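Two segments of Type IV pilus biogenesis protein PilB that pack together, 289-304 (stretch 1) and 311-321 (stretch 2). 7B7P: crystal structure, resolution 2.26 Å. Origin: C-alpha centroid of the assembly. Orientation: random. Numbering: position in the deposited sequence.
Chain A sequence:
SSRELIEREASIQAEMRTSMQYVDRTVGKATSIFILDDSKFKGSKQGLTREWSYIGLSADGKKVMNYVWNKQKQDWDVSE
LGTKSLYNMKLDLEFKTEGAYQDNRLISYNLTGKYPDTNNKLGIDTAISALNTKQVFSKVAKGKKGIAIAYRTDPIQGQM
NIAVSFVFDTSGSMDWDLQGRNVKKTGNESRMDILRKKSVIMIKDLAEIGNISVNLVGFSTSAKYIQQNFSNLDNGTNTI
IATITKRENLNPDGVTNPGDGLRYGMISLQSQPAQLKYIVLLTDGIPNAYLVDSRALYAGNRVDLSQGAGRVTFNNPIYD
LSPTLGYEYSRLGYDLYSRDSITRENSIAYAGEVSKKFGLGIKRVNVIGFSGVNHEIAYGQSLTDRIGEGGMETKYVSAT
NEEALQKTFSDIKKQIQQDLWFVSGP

Stretch 1 289-304: AYLVDSRALYAGNRVD
Stretch 2 (311-321) RVTFNNPIYDL

The contact is held by an antiparallel ladder and a single beta bridge, with an asparagine clasp between them. In the clasp, Asn301 (chi1 -162°, t; chi2 25°) works like a backbone segment: its OD1 accepts from Asn316 N at 2.7 Å, and its ND2 donates to Asn316 O at 3.0 Å. Asn301 ND2 also donates to Ala296 O at 2.6 Å within its own stretch, so one carboxamide fixes both the partner and the loop behind it. An amide suits this buried place because it carries donor and acceptor together. The backbone extends the grip, Asn315 N donating to Asn301 O at 2.9 Å, while Asn315 ND2 (chi1 m) makes a weak bond to Gly300 O, also 2.9 Å.

From here strands 302-304 and 311-314 run antiparallel, 165° between directions and axes 4.8 Å apart. Val303 and Thr313 form the hydrogen-bonded pair, Val303 N to Thr313 O at 2.9 Å and Thr313 N to Val303 O at 3.0 Å. Arg302-Phe314 and Asp304-Val312 flank it as non-hydrogen-bonded pairs, CA-CA 4.6 Å in each.

The second backbone contact is a single bridge, Val292 with Tyr319 (CA-CA 4.3 Å). Around it, Asp293 N donates to Ile318 O at 2.6 Å and Asp320 N to Leu291 O at 3.0 Å. All six residues are extended, with phi from -65° to -117° and psi from 91° to 154°. Beyond it, Asp293 OD1 (chi1 t) accepts from Arg295 N at 2.8 Å, bracing the 3-10 turn 294-296.

Phe314 (chi1 -68°, m; chi2 84°) is the buried centre and has the largest area covered by the other stretch. Val292 CG2 lies over one ring face, 3.8 Å from its centroid, a methyl of the beta-branched Val292 serving as the CH-pi donor. Leu297 CD2 meets the ring edge, 3.7 Å from Phe314 CE2. Tyr290 (chi1 55°, p; chi2 -87°) reaches in so that its OH accepts from Phe314 N at 3.2 Å, giving that backbone amide a partner. The edge of Tyr319 (chi1 m) approaches the face of Tyr290, offset, with planes at 87° and centroids 6.0 Å apart.

Arg302, all t through chi3, shares the Phe314 and Val312 side of the sheet. Its CB lies 3.6 Å from Phe314 CE2, Val312 CG1 sits over one guanidinium face, and Arg302 NH1 forms a salt bridge with Asp304 OD2 at 3.2 Å. Val303 and Thr313 occupy the other side, with Val303 CG1 3.2 Å from Thr313 CG2. Ala296 CB packs against Ile318 CB at 4.2 Å. Between the two stretches, 1118 Å² is buried, both sides summed.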

ATOM      1  N   ALA A 289       5.660   8.317 -25.546  1.00 59.36           N
ATOM      2  CA  ALA A 289       6.173   9.677 -25.509  1.00 54.40           C
ATOM      3  C   ALA A 289       7.125   9.823 -24.325  1.00 55.48           C
ATOM      4  O   ALA A 289       7.005   9.120 -23.317  1.00 55.94           O
ATOM      5  CB  ALA A 289       5.018  10.696 -25.434  1.00 55.61           C
ATOM      6  N   TYR A 290       8.069  10.754 -24.455  1.00 57.20           N
ATOM      7  CA  TYR A 290       9.034  11.056 -23.398  1.00 59.52           C
ATOM      8  C   TYR A 290       9.563  12.458 -23.656  1.00 57.59           C
ATOM      9  O   TYR A 290       9.410  12.998 -24.754  1.00 61.24           O
ATOM     10  CB  TYR A 290      10.174  10.013 -23.341  1.00 53.59           C
ATOM     11  CG  TYR A 290      10.899   9.829 -24.689  1.00 59.84           C
ATOM     12  CD1 TYR A 290      10.428   8.933 -25.647  1.00 56.84           C
ATOM     13  CD2 TYR A 290      12.039  10.572 -24.998  1.00 55.38           C
ATOM     14  CE1 TYR A 290      11.073   8.784 -26.872  1.00 61.22           C
ATOM     15  CE2 TYR A 290      12.681  10.431 -26.197  1.00 56.35           C
ATOM     16  CZ  TYR A 290      12.200   9.550 -27.141  1.00 62.75           C
ATOM     17  OH  TYR A 290      12.851   9.423 -28.354  1.00 61.39           O
ATOM     18  N   LEU A 291      10.141  13.067 -22.623  1.00 61.52           N
ATOM     19  CA  LEU A 291      10.778  14.375 -22.745  1.00 57.28           C
ATOM     20  C   LEU A 291      12.288  14.228 -22.646  1.00 60.78           C
ATOM     21  O   LEU A 291      12.784  13.420 -21.858  1.00 58.12           O
ATOM     22  CB  LEU A 291      10.283  15.341 -21.671  1.00 56.18           C
ATOM     23  CG  LEU A 291       8.817  15.711 -21.881  1.00 62.86           C
ATOM     24  CD1 LEU A 291       8.302  16.636 -20.800  1.00 62.88           C
ATOM     25  CD2 LEU A 291       8.662  16.331 -23.238  1.00 59.30           C
ATOM     26  N   VAL A 292      13.027  15.004 -23.451  1.00 61.41           N
ATOM     27  CA  VAL A 292      14.477  15.013 -23.331  1.00 58.13           C
ATOM     28  C   VAL A 292      14.920  16.308 -22.664  1.00 58.67           C
ATOM     29  O   VAL A 292      14.234  17.329 -22.673  1.00 58.50           O
ATOM     30  CB  VAL A 292      15.209  14.792 -24.675  1.00 59.79           C
ATOM     31  CG1 VAL A 292      14.874  13.417 -25.228  1.00 58.01           C
ATOM     32  CG2 VAL A 292      14.913  15.916 -25.688  1.00 54.84           C
ATOM     33  N   ASP A 293      16.070  16.223 -22.016  1.00 65.09           N
ATOM     34  CA  ASP A 293      16.790  17.385 -21.531  1.00 61.94           C
ATOM     35  C   ASP A 293      17.266  18.225 -22.723  1.00 63.84           C
ATOM     36  O   ASP A 293      17.546  17.696 -23.809  1.00 58.90           O
ATOM     37  CB  ASP A 293      17.949  16.865 -20.687  1.00 65.61           C
ATOM     38  CG  ASP A 293      18.787  17.945 -20.040  1.00 68.96           C
ATOM     39  OD1 ASP A 293      19.081  18.994 -20.649  1.00 75.27           O
ATOM     40  OD2 ASP A 293      19.205  17.688 -18.901  1.00 79.37           O
ATOM     41  N   SER A 294      17.371  19.543 -22.522  1.00 62.66           N
ATOM     42  CA  SER A 294      17.858  20.402 -23.614  1.00 68.20           C
ATOM     43  C   SER A 294      19.235  19.957 -24.122  1.00 67.82           C
ATOM     44  O   SER A 294      19.553  20.138 -25.304  1.00 64.88           O
ATOM     45  CB  SER A 294      17.913  21.867 -23.178  1.00 60.84           C
ATOM     46  OG  SER A 294      18.627  22.023 -21.955  1.00 69.59           O
ATOM     47  N   ARG A 295      20.053  19.347 -23.255  1.00 68.30           N
ATOM     48  CA  ARG A 295      21.348  18.805 -23.666  1.00 67.66           C
ATOM     49  C   ARG A 295      21.251  17.891 -24.882  1.00 69.79           C
ATOM     50  O   ARG A 295      22.261  17.677 -25.573  1.00 66.49           O
ATOM     51  CB  ARG A 295      21.995  17.996 -22.527  1.00 69.18           C
ATOM     52  CG  ARG A 295      22.709  18.774 -21.410  1.00 71.76           C
ATOM     53  CD  ARG A 295      22.902  17.837 -20.212  1.00 71.85           C
ATOM     54  NE  ARG A 295      23.112  18.516 -18.940  1.00 70.77           N
ATOM     55  CZ  ARG A 295      24.277  19.026 -18.539  1.00 80.35           C
ATOM     56  NH1 ARG A 295      25.367  18.950 -19.307  1.00 74.16           N
ATOM     57  NH2 ARG A 295      24.356  19.622 -17.354  1.00 83.60           N
ATOM     58  N   ALA A 296      20.082  17.301 -25.132  1.00 70.90           N
ATOM     59  CA  ALA A 296      19.945  16.331 -26.213  1.00 65.53           C
ATOM     60  C   ALA A 296      19.669  16.989 -27.558  1.00 63.83           C
ATOM     61  O   ALA A 296      19.690  16.285 -28.576  1.00 62.88           O
ATOM     62  CB  ALA A 296      18.832  15.323 -25.895  1.00 66.18           C
ATOM     63  N   LEU A 297      19.449  18.313 -27.574  1.00 57.08           N
ATOM     64  CA  LEU A 297      19.205  19.096 -28.790  1.00 65.74           C
ATOM     65  C   LEU A 297      20.532  19.498 -29.444  1.00 69.67           C
ATOM     66  O   LEU A 297      20.994  20.635 -29.354  1.00 74.52           O
ATOM     67  CB  LEU A 297      18.372  20.331 -28.469  1.00 65.96           C
ATOM     68  CG  LEU A 297      17.020  20.099 -27.802  1.00 73.34           C
ATOM     69  CD1 LEU A 297      16.152  21.349 -27.870  1.00 63.11           C
ATOM     70  CD2 LEU A 297      16.339  18.914 -28.457  1.00 67.30           C
ATOM     71  N   TYR A 298      21.150  18.538 -30.120  1.00 69.32           N
ATOM     72  CA  TYR A 298      22.383  18.765 -30.852  1.00 72.25           C
ATOM     73  C   TYR A 298      22.291  18.055 -32.193  1.00 76.65           C
ATOM     74  O   TYR A 298      21.504  17.120 -32.364  1.00 73.48           O
ATOM     75  CB  TYR A 298      23.627  18.271 -30.065  1.00 70.30           C
ATOM     76  CG  TYR A 298      23.688  16.772 -29.768  1.00 68.40           C
ATOM     77  CD1 TYR A 298      24.232  15.873 -30.689  1.00 65.08           C
ATOM     78  CD2 TYR A 298      23.217  16.259 -28.558  1.00 64.48           C
ATOM     79  CE1 TYR A 298      24.285  14.503 -30.427  1.00 63.61           C
ATOM     80  CE2 TYR A 298      23.282  14.883 -28.270  1.00 59.06           C
ATOM     81  CZ  TYR A 298      23.805  14.007 -29.210  1.00 69.15           C
ATOM     82  OH  TYR A 298      23.859  12.640 -28.932  1.00 68.85           O
ATOM     83  N   ALA A 299      23.089  18.543 -33.151  1.00 78.76           N
ATOM     84  CA  ALA A 299      23.514  17.795 -34.334  1.00 78.87           C
ATOM     85  C   ALA A 299      22.425  16.977 -35.004  1.00 84.11           C
ATOM     86  O   ALA A 299      21.354  17.494 -35.333  1.00 92.41           O
ATOM     87  CB  ALA A 299      24.653  16.843 -33.980  1.00 79.11           C
ATOM     88  N   GLY A 300      22.707  15.698 -35.235  1.00 81.52           N
ATOM     89  CA  GLY A 300      21.705  14.813 -35.796  1.00 78.75           C
ATOM     90  C   GLY A 300      21.140  13.883 -34.744  1.00 74.16           C
ATOM     91  O   GLY A 300      21.029  12.671 -34.958  1.00 74.31           O
ATOM     92  N   ASN A 301      20.821  14.433 -33.578  1.00 67.24           N
ATOM     93  CA  ASN A 301      20.251  13.602 -32.529  1.00 70.35           C
ATOM     94  C   ASN A 301      18.748  13.438 -32.706  1.00 69.29           C
ATOM     95  O   ASN A 301      18.222  12.334 -32.536  1.00 69.39           O
ATOM     96  CB  ASN A 301      20.554  14.197 -31.161  1.00 68.57           C
ATOM     97  CG  ASN A 301      20.371  13.196 -30.043  1.00 65.10           C
ATOM     98  OD1 ASN A 301      20.469  11.978 -30.249  1.00 65.70           O
ATOM     99  ND2 ASN A 301      20.093  13.704 -28.852  1.00 63.51           N
ATOM    100  N   ARG A 302      18.058  14.525 -33.050  1.00 67.53           N
ATOM    101  CA  ARG A 302      16.616  14.526 -33.250  1.00 73.55           C
ATOM    102  C   ARG A 302      16.317  14.212 -34.708  1.00 76.50           C
ATOM    103  O   ARG A 302      16.721  14.959 -35.604  1.00 81.37           O
ATOM    104  CB  ARG A 302      16.028  15.883 -32.855  1.00 69.17           C
ATOM    105  CG  ARG A 302      14.537  16.062 -33.057  1.00 68.72           C
ATOM    106  CD  ARG A 302      14.189  17.474 -32.656  1.00 67.62           C
ATOM    107  NE  ARG A 302      12.750  17.732 -32.604  1.00 71.03           N
ATOM    108  CZ  ARG A 302      12.002  18.013 -33.668  1.00 73.14           C
ATOM    109  NH1 ARG A 302      12.549  18.082 -34.878  1.00 76.80           N
ATOM    110  NH2 ARG A 302      10.713  18.247 -33.528  1.00 64.04           N
ATOM    111  N   VAL A 303      15.637  13.099 -34.948  1.00 76.34           N
ATOM    112  CA  VAL A 303      15.177  12.747 -36.284  1.00 74.36           C
ATOM    113  C   VAL A 303      13.666  12.914 -36.329  1.00 76.30           C
ATOM    114  O   VAL A 303      12.928  12.321 -35.526  1.00 73.49           O
ATOM    115  CB  VAL A 303      15.624  11.338 -36.691  1.00 77.47           C
ATOM    116  CG1 VAL A 303      15.367  10.372 -35.590  1.00 81.43           C
ATOM    117  CG2 VAL A 303      14.908  10.915 -37.953  1.00 81.13           C
ATOM    118  N   ASP A 304      13.221  13.748 -37.263  1.00 76.70           N
ATOM    119  CA  ASP A 304      11.845  14.238 -37.343  1.00 77.32           C
ATOM    120  C   ASP A 304      11.148  13.505 -38.485  1.00 81.77           C
ATOM    121  O   ASP A 304      11.196  13.926 -39.643  1.00 80.59           O
ATOM    122  CB  ASP A 304      11.847  15.746 -37.553  1.00 76.76           C
ATOM    123  CG  ASP A 304      10.479  16.344 -37.500  1.00 80.02           C
ATOM    124  OD1 ASP A 304       9.504  15.622 -37.760  1.00 85.89           O
ATOM    125  OD2 ASP A 304      10.371  17.551 -37.197  1.00 92.21           O
ATOM    126  N   ARG A 311       6.082  10.371 -36.125  1.00 69.62           N
ATOM    127  CA  ARG A 311       6.906  10.251 -34.929  1.00 72.23           C
ATOM    128  C   ARG A 311       8.148  11.133 -35.009  1.00 76.89           C
ATOM    129  O   ARG A 311       8.629  11.480 -36.093  1.00 74.19           O
ATOM    130  CB  ARG A 311       7.321   8.802 -34.679  1.00 67.02           C
ATOM    131  CG  ARG A 311       8.138   8.186 -35.780  1.00 69.91           C
ATOM    132  CD  ARG A 311       8.702   6.880 -35.282  1.00 67.95           C
ATOM    133  NE  ARG A 311       9.570   6.229 -36.244  1.00 71.01           N
ATOM    134  CZ  ARG A 311       9.166   5.337 -37.143  1.00 78.71           C
ATOM    135  NH1 ARG A 311       7.881   4.998 -37.228  1.00 73.96           N
ATOM    136  NH2 ARG A 311      10.050   4.792 -37.969  1.00 80.01           N
ATOM    137  N   VAL A 312       8.654  11.483 -33.831  1.00 72.04           N
ATOM    138  CA  VAL A 312       9.919  12.176 -33.652  1.00 67.67           C
ATOM    139  C   VAL A 312      10.722  11.427 -32.602  1.00 71.98           C
ATOM    140  O   VAL A 312      10.231  11.174 -31.496  1.00 68.59           O
ATOM    141  CB  VAL A 312       9.712  13.639 -33.224  1.00 69.17           C
ATOM    142  CG1 VAL A 312      11.043  14.296 -32.934  1.00 66.44           C
ATOM    143  CG2 VAL A 312       8.941  14.401 -34.299  1.00 71.81           C
ATOM    144  N   THR A 313      11.956  11.085 -32.925  1.00 72.16           N
ATOM    145  CA  THR A 313      12.735  10.286 -32.005  1.00 67.85           C
ATOM    146  C   THR A 313      14.121  10.893 -31.816  1.00 73.61           C
ATOM    147  O   THR A 313      14.599  11.701 -32.626  1.00 73.14           O
ATOM    148  CB  THR A 313      12.782   8.831 -32.493  1.00 72.21           C
ATOM    149  OG1 THR A 313      13.748   8.088 -31.734  1.00 80.33           O
ATOM    150  CG2 THR A 313      13.059   8.766 -34.004  1.00 68.82           C
ATOM    151  N   PHE A 314      14.745  10.538 -30.699  1.00 70.92           N
ATOM    152  CA  PHE A 314      16.104  10.965 -30.400  1.00 67.25           C
ATOM    153  C   PHE A 314      17.004   9.741 -30.411  1.00 69.21           C
ATOM    154  O   PHE A 314      16.731   8.763 -29.701  1.00 65.62           O
ATOM    155  CB  PHE A 314      16.174  11.706 -29.070  1.00 63.00           C
ATOM    156  CG  PHE A 314      15.471  13.045 -29.089  1.00 65.75           C
ATOM    157  CD1 PHE A 314      14.092  13.134 -28.875  1.00 60.85           C
ATOM    158  CD2 PHE A 314      16.185  14.213 -29.319  1.00 64.04           C
ATOM    159  CE1 PHE A 314      13.444  14.382 -28.894  1.00 59.96           C
ATOM    160  CE2 PHE A 314      15.548  15.456 -29.331  1.00 61.63           C
ATOM    161  CZ  PHE A 314      14.182  15.538 -29.129  1.00 60.80           C
ATOM    162  N   ASN A 315      18.052   9.792 -31.252  1.00 70.84           N
ATOM    163  CA  ASN A 315      19.026   8.704 -31.336  1.00 70.04           C
ATOM    164  C   ASN A 315      19.662   8.431 -29.980  1.00 64.49           C
ATOM    165  O   ASN A 315      19.795   7.274 -29.568  1.00 65.65           O
ATOM    166  CB  ASN A 315      20.107   9.035 -32.369  1.00 69.14           C
ATOM    167  CG  ASN A 315      19.574   9.066 -33.794  1.00 76.92           C
ATOM    168  OD1 ASN A 315      18.723   8.250 -34.170  1.00 76.73           O
ATOM    169  ND2 ASN A 315      20.079  10.005 -34.602  1.00 73.95           N
ATOM    170  N   ASN A 316      20.055   9.486 -29.272  1.00 62.63           N
ATOM    171  CA  ASN A 316      20.584   9.386 -27.910  1.00 68.41           C
ATOM    172  C   ASN A 316      19.707  10.227 -26.993  1.00 67.96           C
ATOM    173  O   ASN A 316      19.914  11.441 -26.858  1.00 68.99           O
ATOM    174  CB  ASN A 316      22.044   9.843 -27.833  1.00 69.91           C
ATOM    175  CG  ASN A 316      22.530  10.029 -26.370  1.00 83.56           C
ATOM    176  OD1 ASN A 316      23.067  11.087 -26.004  1.00 82.54           O
ATOM    177  ND2 ASN A 316      22.327   8.997 -25.534  1.00 83.06           N
ATOM    178  N   PRO A 317      18.709   9.643 -26.349  1.00 69.26           N
ATOM    179  CA  PRO A 317      17.886  10.435 -25.431  1.00 66.96           C
ATOM    180  C   PRO A 317      18.649  10.765 -24.162  1.00 67.05           C
ATOM    181  O   PRO A 317      19.341   9.928 -23.590  1.00 77.05           O
ATOM    182  CB  PRO A 317      16.692   9.523 -25.130  1.00 65.37           C
ATOM    183  CG  PRO A 317      16.785   8.402 -26.127  1.00 67.34           C
ATOM    184  CD  PRO A 317      18.233   8.256 -26.459  1.00 67.61           C
ATOM    185  N   ILE A 318      18.522  11.998 -23.719  1.00 67.96           N
ATOM    186  CA  ILE A 318      18.897  12.358 -22.370  1.00 60.86           C
ATOM    187  C   ILE A 318      17.604  12.819 -21.735  1.00 63.24           C
ATOM    188  O   ILE A 318      17.047  13.861 -22.117  1.00 61.95           O
ATOM    189  CB  ILE A 318      19.982  13.437 -22.338  1.00 64.84           C
ATOM    190  CG1 ILE A 318      21.209  12.932 -23.109  1.00 66.32           C
ATOM    191  CG2 ILE A 318      20.341  13.788 -20.921  1.00 58.21           C
ATOM    192  CD1 ILE A 318      22.136  14.004 -23.550  1.00 61.56           C
ATOM    193  N   TYR A 319      17.085  12.015 -20.819  1.00 59.59           N
ATOM    194  CA  TYR A 319      15.760  12.282 -20.301  1.00 57.34           C
ATOM    195  C   TYR A 319      15.732  13.589 -19.527  1.00 59.46           C
ATOM    196  O   TYR A 319      16.703  13.978 -18.880  1.00 61.48           O
ATOM    197  CB  TYR A 319      15.290  11.108 -19.452  1.00 59.80           C
ATOM    198  CG  TYR A 319      15.145   9.895 -20.339  1.00 59.76           C
ATOM    199  CD1 TYR A 319      14.295   9.921 -21.438  1.00 56.31           C
ATOM    200  CD2 TYR A 319      15.888   8.754 -20.114  1.00 55.87           C
ATOM    201  CE1 TYR A 319      14.186   8.831 -22.279  1.00 55.93           C
ATOM    202  CE2 TYR A 319      15.784   7.647 -20.947  1.00 55.83           C
ATOM    203  CZ  TYR A 319      14.938   7.696 -22.021  1.00 57.19           C
ATOM    204  OH  TYR A 319      14.854   6.608 -22.837  1.00 61.77           O
ATOM    205  N   ASP A 320      14.607  14.285 -19.638  1.00 58.65           N
ATOM    206  CA  ASP A 320      14.318  15.447 -18.819  1.00 52.16           C
ATOM    207  C   ASP A 320      13.999  15.023 -17.396  1.00 59.65           C
ATOM    208  O   ASP A 320      12.838  14.756 -17.047  1.00 62.02           O
ATOM    209  CB  ASP A 320      13.140  16.229 -19.412  1.00 53.60           C
ATOM    210  CG  ASP A 320      12.892  17.550 -18.703  1.00 53.89           C
ATOM    211  OD1 ASP A 320      13.651  17.913 -17.781  1.00 55.78           O
ATOM    212  OD2 ASP A 320      11.906  18.216 -19.054  1.00 61.97           O
ATOM    213  N   LEU A 321      15.032  14.962 -16.574  1.00 59.50           N
ATOM    214  CA  LEU A 321      14.934  14.666 -15.154  1.00 58.21           C
ATOM    215  C   LEU A 321      15.013  15.913 -14.280  1.00 54.94           C
ATOM    216  O   LEU A 321      15.370  15.811 -13.107  1.00 58.37           O
ATOM    217  CB  LEU A 321      16.046  13.704 -14.768  1.00 57.22           C
ATOM    218  CG  LEU A 321      16.054  12.471 -15.647  1.00 59.55           C
ATOM    219  CD1 LEU A 321      17.209  11.568 -15.195  1.00 53.20           C
ATOM    220  CD2 LEU A 321      14.684  11.768 -15.517  1.00 53.92           C
TER